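Local coordinates for putative sensory box/GGDEF family protein (Vibrio parahaemolyticus, PDB 3LID) that is the extracellular PDC-fold sensor domain of a longer membrane signalling protein, which probably makes cyclic di-GMP from two GTP through its GGDEF domain, at residues A[172-175]-A[176-179]; A[218-222]-A[223-227]. All coordinates share one frame; numbering follows the deposited sequence.

Interaction 1: residues A[172-175]-A[176-179]; sequences VDIE and YLSS
Asp173 meets Tyr176 with its carboxylate swung away from its own backbone nitrogen (chi1 176°), beside its carbonyl carbon and over the first turn of the helix. Ser178 has the other setting that matters: OG stands beside its own backbone N (chi1 -63°), and this setting turns it back toward Ile174 O, one turn earlier. Asp173 is the N-cap. Its OD1 accepts from Tyr176 N at 3.1 Å, and the N-H approaches from above the carboxylate plane. Asp173 OD2 rests against Tyr176 CB at 3.4 Å, and the two side chains cross at about a right angle. The negative charge sits at the helix N terminus and probably suits the helix dipole. Asp173 O takes the N-H of Leu177 in a nearly straight bond of 3.0 Å. Ile174 O is gripped twice, by Ser178 N and by Ser178 OG, each at 2.8 Å. The two donors come from opposite faces of the carbonyl plane. Ser179 N closes the next turn on Glu175 O at 2.9 Å. On the apolar side, Val172 CG1 touches Leu177 CD1 at 3.8 Å. Both residues continue into the protein: Val172 reaches Ile37 and Leu177 reaches Ile33, both on the long helix 9-45. The Tyr176 ring stands edge-to-face with Phe99. The arrangement is an aspartate N-cap at a strand-to-helix junction, where the central strand 163-173 of the seven-stranded antiparallel sheet of the PDC sensor domain runs directly into helix 174-181.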
ATOM      1  N   VAL A 172      -0.115  -5.788  -3.320  1.00 14.74           N
ATOM      2  CA  VAL A 172      -0.701  -5.243  -2.059  1.00 14.64           C
ATOM      3  C   VAL A 172      -1.422  -3.944  -2.390  1.00 14.09           C
ATOM      4  O   VAL A 172      -0.866  -3.017  -3.011  1.00 14.66           O
ATOM      5  CB  VAL A 172       0.403  -5.060  -1.006  1.00 14.38           C
ATOM      6  CG1 VAL A 172      -0.219  -4.336   0.246  1.00 14.66           C
ATOM      7  CG2 VAL A 172       1.072  -6.446  -0.639  1.00 16.96           C
ATOM      8  N   ASP A 173      -2.684  -3.902  -2.047  1.00 15.68           N
ATOM      9  CA  ASP A 173      -3.614  -2.864  -2.501  1.00 15.87           C
ATOM     10  C   ASP A 173      -3.578  -1.683  -1.474  1.00 15.71           C
ATOM     11  O   ASP A 173      -4.078  -1.754  -0.332  1.00 14.85           O
ATOM     12  CB  ASP A 173      -4.975  -3.535  -2.495  1.00 16.93           C
ATOM     13  CG  ASP A 173      -6.121  -2.586  -2.847  1.00 21.83           C
ATOM     14  OD1 ASP A 173      -5.935  -1.382  -2.980  1.00 26.96           O
ATOM     15  OD2 ASP A 173      -7.226  -3.096  -2.969  1.00 24.72           O
ATOM     16  N   ILE A 174      -2.834  -0.638  -1.843  1.00 15.50           N
ATOM     17  CA  ILE A 174      -2.707   0.532  -0.932  1.00 17.12           C
ATOM     18  C   ILE A 174      -4.034   1.268  -0.698  1.00 17.25           C
ATOM     19  O   ILE A 174      -4.288   1.783   0.409  1.00 18.03           O
ATOM     20  CB  ILE A 174      -1.659   1.499  -1.545  1.00 16.65           C
ATOM     21  CG1 ILE A 174      -0.261   0.813  -1.628  1.00 18.24           C
ATOM     22  CG2 ILE A 174      -1.534   2.813  -0.731  1.00 18.09           C
ATOM     23  CD1 ILE A 174       0.334   0.337  -0.223  1.00 20.44           C
ATOM     24  N   GLU A 175      -4.953   1.250  -1.662  1.00 16.92           N
ATOM     25  CA  GLU A 175      -6.251   1.856  -1.408  1.00 18.62           C
ATOM     26  C   GLU A 175      -7.044   1.117  -0.320  1.00 17.75           C
ATOM     27  O   GLU A 175      -7.669   1.715   0.536  1.00 17.69           O
ATOM     28  CB  GLU A 175      -7.041   1.843  -2.716  1.00 18.98           C
ATOM     29  CG  GLU A 175      -8.504   2.338  -2.554  1.00 25.59           C
ATOM     30  CD  GLU A 175      -9.247   2.286  -3.897  1.00 36.81           C
ATOM     31  OE1 GLU A 175      -9.180   1.230  -4.562  1.00 35.03           O
ATOM     32  OE2 GLU A 175      -9.861   3.294  -4.295  1.00 35.53           O
ATOM     33  N   TYR A 176      -7.011  -0.210  -0.376  1.00 17.06           N
ATOM     34  CA  TYR A 176      -7.659  -1.002   0.664  1.00 16.14           C
ATOM     35  C   TYR A 176      -6.979  -0.677   2.031  1.00 15.90           C
ATOM     36  O   TYR A 176      -7.715  -0.453   3.026  1.00 15.82           O
ATOM     37  CB  TYR A 176      -7.445  -2.509   0.382  1.00 16.84           C
ATOM     38  CG  TYR A 176      -7.887  -3.348   1.511  1.00 16.06           C
ATOM     39  CD1 TYR A 176      -9.261  -3.606   1.702  1.00 18.84           C
ATOM     40  CD2 TYR A 176      -6.933  -3.871   2.431  1.00 17.49           C
ATOM     41  CE1 TYR A 176      -9.698  -4.338   2.801  1.00 20.44           C
ATOM     42  CE2 TYR A 176      -7.380  -4.609   3.562  1.00 17.51           C
ATOM     43  CZ  TYR A 176      -8.721  -4.833   3.702  1.00 18.22           C
ATOM     44  OH  TYR A 176      -9.101  -5.566   4.849  1.00 21.90           O
ATOM     45  N   LEU A 177      -5.644  -0.751   2.082  1.00 15.20           N
ATOM     46  CA  LEU A 177      -4.973  -0.536   3.355  1.00 16.22           C
ATOM     47  C   LEU A 177      -5.327   0.871   3.882  1.00 17.33           C
ATOM     48  O   LEU A 177      -5.513   1.031   5.083  1.00 17.12           O
ATOM     49  CB  LEU A 177      -3.474  -0.618   3.292  1.00 17.13           C
ATOM     50  CG  LEU A 177      -3.038  -2.079   3.118  1.00 19.38           C
ATOM     51  CD1 LEU A 177      -1.452  -2.046   2.964  1.00 17.56           C
ATOM     52  CD2 LEU A 177      -3.507  -2.966   4.307  1.00 19.58           C
ATOM     53  N   SER A 178      -5.330   1.888   2.995  1.00 16.22           N
ATOM     54  CA  SER A 178      -5.734   3.260   3.402  1.00 18.05           C
ATOM     55  C   SER A 178      -7.128   3.285   3.975  1.00 17.96           C
ATOM     56  O   SER A 178      -7.367   3.955   4.996  1.00 18.35           O
ATOM     57  CB  SER A 178      -5.654   4.224   2.178  1.00 17.09           C
ATOM     58  OG  SER A 178      -4.288   4.235   1.830  1.00 26.64           O
ATOM     59  N   SER A 179      -8.059   2.605   3.317  1.00 19.19           N
ATOM     60  CA  SER A 179      -9.437   2.554   3.756  1.00 20.14           C
ATOM     61  C   SER A 179      -9.515   1.874   5.125  1.00 20.53           C
ATOM     62  O   SER A 179     -10.287   2.272   5.973  1.00 20.99           O
ATOM     63  CB  SER A 179     -10.288   1.766   2.733  1.00 21.61           C
ATOM     64  OG  SER A 179     -11.630   1.560   3.226  1.00 28.88           O
TER

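Interaction 2: residues A[218-222]-A[223-227]; sequences SQFNF and SNMYP
Asn221 and Ser223 meet through one amide oxygen. The Asn221 side chain points away from its own backbone N (chi1 -174°), which carries OD1 over the start of the helix. OD1 accepts twice from Ser223. Ser223 N donates to Asn221 OD1 in the plane of the amide carbonyl, on a lone pair, at 2.8 Å. Ser223 OG donates to Asn221 OD1 at 2.8 Å from above that plane. Ser223 OG sits between its own N and carbonyl carbon (chi1 75°), and this turns it back to the cap. The other end of the Asn221 amide is also held, because ND2 donates to Lys197 O. Both amide ends being bonded fixes its rotation. Asn224 ND2 reaches back to Gln219 O at 3.0 Å, in the carbonyl plane and on a lone pair. The Met225 chain is extended as far as its sulfur, which brings SD to 3.8 Å from Phe220 CA; the bend beyond SD turns CE. Tyr226 CD2 lies over one face of the Phe222 ring, near the rim, 3.5 Å from Phe222 CE1. The two ring planes are 53° apart. Both side chains also touch Ile248 of strand 246-254, and Tyr226 OH is hydrogen-bonded to Asp266. Tyr226 N bonds Phe222 O at 2.9 Å, and Asn221 O accepts from both Asn224 N and Met225 N. Phe220, just before the cap, centres an inverse gamma turn. The whole is an asparagine N-cap on a single-turn helix, with its aromatic pair packed against the second antiparallel sheet of the extracellular PDC sensor domain.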
ATOM      1  N   SER A 218      -0.168  18.282 -10.080  1.00 30.79           N
ATOM      2  CA  SER A 218       1.250  18.307  -9.867  1.00 30.22           C
ATOM      3  C   SER A 218       1.600  19.340  -8.777  1.00 30.61           C
ATOM      4  O   SER A 218       2.664  19.288  -8.201  1.00 28.92           O
ATOM      5  CB  SER A 218       1.938  18.685 -11.150  1.00 32.53           C
ATOM      6  OG  SER A 218       1.411  19.955 -11.557  1.00 35.51           O
ATOM      7  N   GLN A 219       0.648  20.191  -8.441  1.00 29.56           N
ATOM      8  CA  GLN A 219       0.864  21.185  -7.360  1.00 30.77           C
ATOM      9  C   GLN A 219       0.755  20.575  -5.949  1.00 30.84           C
ATOM     10  O   GLN A 219       1.198  21.162  -4.913  1.00 30.21           O
ATOM     11  CB  GLN A 219      -0.103  22.362  -7.518  1.00 30.87           C
ATOM     12  CG  GLN A 219      -1.560  22.040  -7.256  1.00 35.99           C
ATOM     13  CD  GLN A 219      -2.312  21.654  -8.556  1.00 39.52           C
ATOM     14  OE1 GLN A 219      -1.720  21.118  -9.496  1.00 37.94           O
ATOM     15  NE2 GLN A 219      -3.601  21.972  -8.606  1.00 43.01           N
ATOM     16  N   PHE A 220       0.160  19.390  -5.885  1.00 29.52           N
ATOM     17  CA  PHE A 220      -0.065  18.745  -4.604  1.00 28.07           C
ATOM     18  C   PHE A 220       1.144  17.941  -4.213  1.00 26.82           C
ATOM     19  O   PHE A 220       1.121  16.652  -4.197  1.00 25.26           O
ATOM     20  CB  PHE A 220      -1.308  17.881  -4.699  1.00 27.90           C
ATOM     21  CG  PHE A 220      -2.566  18.687  -4.946  1.00 33.89           C
ATOM     22  CD1 PHE A 220      -3.166  19.391  -3.893  1.00 36.58           C
ATOM     23  CD2 PHE A 220      -3.131  18.752  -6.215  1.00 34.58           C
ATOM     24  CE1 PHE A 220      -4.336  20.142  -4.099  1.00 38.66           C
ATOM     25  CE2 PHE A 220      -4.297  19.503  -6.431  1.00 37.87           C
ATOM     26  CZ  PHE A 220      -4.893  20.193  -5.368  1.00 38.14           C
ATOM     27  N   ASN A 221       2.237  18.653  -3.930  1.00 25.19           N
ATOM     28  CA  ASN A 221       3.408  18.026  -3.391  1.00 21.39           C
ATOM     29  C   ASN A 221       3.636  18.711  -2.030  1.00 23.57           C
ATOM     30  O   ASN A 221       3.486  19.952  -1.911  1.00 20.92           O
ATOM     31  CB  ASN A 221       4.618  18.186  -4.290  1.00 22.62           C
ATOM     32  CG  ASN A 221       5.797  17.407  -3.792  1.00 21.66           C
ATOM     33  OD1 ASN A 221       6.377  17.710  -2.731  1.00 22.15           O
ATOM     34  ND2 ASN A 221       6.185  16.354  -4.537  1.00 22.84           N
ATOM     35  N   PHE A 222       3.891  17.900  -1.001  1.00 21.44           N
ATOM     36  CA  PHE A 222       4.014  18.451   0.333  1.00 22.34           C
ATOM     37  C   PHE A 222       5.123  19.525   0.370  1.00 21.66           C
ATOM     38  O   PHE A 222       5.010  20.510   1.112  1.00 24.19           O
ATOM     39  CB  PHE A 222       4.385  17.346   1.311  1.00 21.94           C
ATOM     40  CG  PHE A 222       4.109  17.742   2.745  1.00 19.31           C
ATOM     41  CD1 PHE A 222       2.930  17.446   3.358  1.00 21.09           C
ATOM     42  CD2 PHE A 222       5.106  18.455   3.443  1.00 20.21           C
ATOM     43  CE1 PHE A 222       2.687  17.798   4.733  1.00 21.94           C
ATOM     44  CE2 PHE A 222       4.907  18.824   4.791  1.00 22.30           C
ATOM     45  CZ  PHE A 222       3.697  18.489   5.434  1.00 20.52           C
ATOM     46  N   SER A 223       6.143  19.325  -0.403  1.00 23.12           N
ATOM     47  CA  SER A 223       7.263  20.287  -0.384  1.00 25.70           C
ATOM     48  C   SER A 223       6.879  21.635  -1.006  1.00 26.19           C
ATOM     49  O   SER A 223       7.502  22.654  -0.704  1.00 26.10           O
ATOM     50  CB  SER A 223       8.488  19.734  -1.037  1.00 25.95           C
ATOM     51  OG  SER A 223       8.340  19.722  -2.466  1.00 28.60           O
ATOM     52  N   ASN A 224       5.896  21.633  -1.892  1.00 25.31           N
ATOM     53  CA  ASN A 224       5.396  22.874  -2.498  1.00 26.51           C
ATOM     54  C   ASN A 224       4.368  23.476  -1.588  1.00 26.23           C
ATOM     55  O   ASN A 224       4.280  24.699  -1.432  1.00 26.14           O
ATOM     56  CB  ASN A 224       4.736  22.501  -3.839  1.00 27.60           C
ATOM     57  CG  ASN A 224       4.234  23.685  -4.598  1.00 34.40           C
ATOM     58  OD1 ASN A 224       5.011  24.628  -4.880  1.00 37.73           O
ATOM     59  ND2 ASN A 224       2.958  23.629  -5.029  1.00 36.96           N
ATOM     60  N   MET A 225       3.537  22.636  -0.976  1.00 23.90           N
ATOM     61  CA  MET A 225       2.471  23.093  -0.105  1.00 23.44           C
ATOM     62  C   MET A 225       2.955  23.697   1.252  1.00 24.38           C
ATOM     63  O   MET A 225       2.425  24.724   1.713  1.00 23.75           O
ATOM     64  CB  MET A 225       1.488  21.945   0.135  1.00 23.65           C
ATOM     65  CG  MET A 225       0.679  21.598  -1.155  1.00 26.28           C
ATOM     66  SD  MET A 225       0.123  19.851  -0.939  1.00 28.08           S
ATOM     67  CE  MET A 225      -1.168  20.021   0.172  1.00 26.25           C
ATOM     68  N   TYR A 226       3.957  23.062   1.834  1.00 21.79           N
ATOM     69  CA  TYR A 226       4.493  23.365   3.163  1.00 24.14           C
ATOM     70  C   TYR A 226       5.996  23.333   3.131  1.00 23.10           C
ATOM     71  O   TYR A 226       6.658  22.519   3.786  1.00 21.34           O
ATOM     72  CB  TYR A 226       3.950  22.372   4.218  1.00 23.81           C
ATOM     73  CG  TYR A 226       2.454  22.271   4.258  1.00 23.64           C
ATOM     74  CD1 TYR A 226       1.652  23.350   4.684  1.00 26.03           C
ATOM     75  CD2 TYR A 226       1.812  21.123   3.865  1.00 21.99           C
ATOM     76  CE1 TYR A 226       0.270  23.260   4.752  1.00 28.44           C
ATOM     77  CE2 TYR A 226       0.424  21.022   3.978  1.00 24.75           C
ATOM     78  CZ  TYR A 226      -0.348  22.114   4.417  1.00 27.24           C
ATOM     79  OH  TYR A 226      -1.739  22.041   4.513  1.00 29.15           O
ATOM     80  N   PRO A 227       6.606  24.285   2.436  1.00 22.58           N
ATOM     81  CA  PRO A 227       8.045  24.243   2.211  1.00 23.58           C
ATOM     82  C   PRO A 227       8.894  24.278   3.487  1.00 22.48           C
ATOM     83  O   PRO A 227       9.957  23.684   3.523  1.00 23.88           O
ATOM     84  CB  PRO A 227       8.320  25.493   1.338  1.00 25.51           C
ATOM     85  CG  PRO A 227       7.010  26.205   1.234  1.00 26.34           C
ATOM     86  CD  PRO A 227       5.903  25.385   1.748  1.00 25.13           C
TER

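From the N terminus, the chain passes the long helix 9-45 and the seven-stranded sheet before it reaches interaction 1. There strand 163-173 turns straight into helix 174-181. The chain then enters the second sheet and, after strand 200-202, runs through a loop to interaction 2. The two contacts are in series, neither nested nor crossed. Interaction 1 closes the first turn of its helix. Interaction 2 closes a one-turn helix and also ties it to the loop just before it. The centres of interactions 1 and 2 are about 23 Å apart, without touching. Interaction 1 lies near the middle of the chain and joins the first sheet to the long helix. Interaction 2 lies farther out and seats its short helix on strands 200-202 and 246-254.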